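PDB 4EBY: chitin elicitor receptor kinase 1 from Arabidopsis thaliana, which probably acts as a plant immune receptor that recognises chitin oligomers through its LysM-containing ectodomain and is activated when chitin induces it to dimerise. Local coordinates for residues G17-L20 with S21-N24. Sequence-based numbering, arbitrary orientation.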
# COMPACT_ATOMS: atom_id res chain seq x y z
N GLY A 17 -5.61 10.43 13.46
CA GLY A 17 -6.45 11.46 12.87
C GLY A 17 -6.50 11.59 11.35
O GLY A 17 -7.21 12.46 10.82
N THR A 18 -5.74 10.75 10.65
CA THR A 18 -5.62 10.78 9.20
C THR A 18 -6.95 10.92 8.49
O THR A 18 -7.88 10.18 8.79
CB THR A 18 -5.02 9.45 8.73
OG1 THR A 18 -3.77 9.27 9.39
CG2 THR A 18 -4.82 9.45 7.22
N THR A 19 -7.03 11.87 7.55
CA THR A 19 -8.23 12.02 6.72
C THR A 19 -8.06 11.39 5.32
O THR A 19 -6.95 11.08 4.88
CB THR A 19 -8.55 13.49 6.48
OG1 THR A 19 -7.44 14.10 5.82
CG2 THR A 19 -8.84 14.21 7.80
N LEU A 20 -9.17 11.23 4.60
CA LEU A 20 -9.07 10.64 3.27
C LEU A 20 -8.29 11.57 2.32
O LEU A 20 -7.54 11.11 1.45
CB LEU A 20 -10.47 10.37 2.71
CG LEU A 20 -10.46 9.54 1.43
CD1 LEU A 20 -9.88 8.16 1.72
CD2 LEU A 20 -11.90 9.46 0.88
N SER A 21 -8.43 12.88 2.51
CA SER A 21 -7.70 13.84 1.71
C SER A 21 -6.19 13.65 1.85
O SER A 21 -5.47 13.70 0.86
CB SER A 21 -8.12 15.27 2.10
OG SER A 21 -7.44 16.21 1.31
N VAL A 22 -5.71 13.48 3.07
CA VAL A 22 -4.27 13.29 3.28
C VAL A 22 -3.77 11.99 2.64
O VAL A 22 -2.70 11.94 2.02
CB VAL A 22 -3.90 13.34 4.78
CG1 VAL A 22 -2.46 12.86 4.98
CG2 VAL A 22 -4.04 14.76 5.30
N ILE A 23 -4.57 10.93 2.75
CA ILE A 23 -4.21 9.69 2.09
C ILE A 23 -4.11 9.90 0.59
O ILE A 23 -3.15 9.47 -0.04
CB ILE A 23 -5.23 8.60 2.40
CG1 ILE A 23 -5.17 8.27 3.89
CG2 ILE A 23 -4.98 7.32 1.55
CD1 ILE A 23 -6.30 7.33 4.35
N ASN A 24 -5.11 10.54 0.01
CA ASN A 24 -5.10 10.73 -1.44
C ASN A 24 -3.95 11.64 -1.88
O ASN A 24 -3.37 11.44 -2.95
CB ASN A 24 -6.45 11.28 -1.91
CG ASN A 24 -6.71 11.05 -3.39
OD1 ASN A 24 -5.82 10.66 -4.17
ND2 ASN A 24 -7.93 11.30 -3.78
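Thr18 and Ile23 meet side chain to side chain where the chain turns into helix 20-26, the methyl CG2 of Thr18 lying 3.6 Å from CG1 of Ile23 and the two side chains crossing at about a right angle. The methyl can reach inward because CG2 stands anti to the backbone N of Thr18, while OG1, beside that N and anti to the carbonyl carbon, hydrogen-bonds to O of Glu15. A threonine thus serves both surroundings: its methyl packs on Ile23 and its hydroxyl bonds to the loop backbone. Ile23 continues the packed side: its CG1 also rests 3.5 Å from O of Thr19, and the branched chain fills in against Leu14, Tyr12, Val61 and Val63. Leu20, buried too, leaves the backbone pointing away from residues 21-24, and its side chain touches Phe39, Ile42 and Leu43. Both aliphatic residues meet Val61 on strand 60-70.

Thr19 is the N-cap. With chi1 at 60°, OG1 sits between the backbone N and the carbonyl carbon and takes a weak but fairly straight bond from Val22 N (3.3 Å, 162° at the hydrogen), giving an acceptor to an amide of the first turn. Helical i to i+4 hydrogen bonds follow, from Ile23 N to Thr19 O at 3.2 Å and from Asn24 N to Leu20 O at 2.9 Å. Strand 8-13, helix 20-26, helix 40-43 and strand 60-70 succeed one another in the beta-alpha-alpha-beta order of a LysM unit, consistent with a first such domain here.

Ser21 suits its place because its short hydroxyl, OG anti to the backbone N, hydrogen-bonds Tyr34 OH. The solvent side is looser: Val22 is exposed, and its CG2 merely brushes Thr19 OG1 at 3.5 Å.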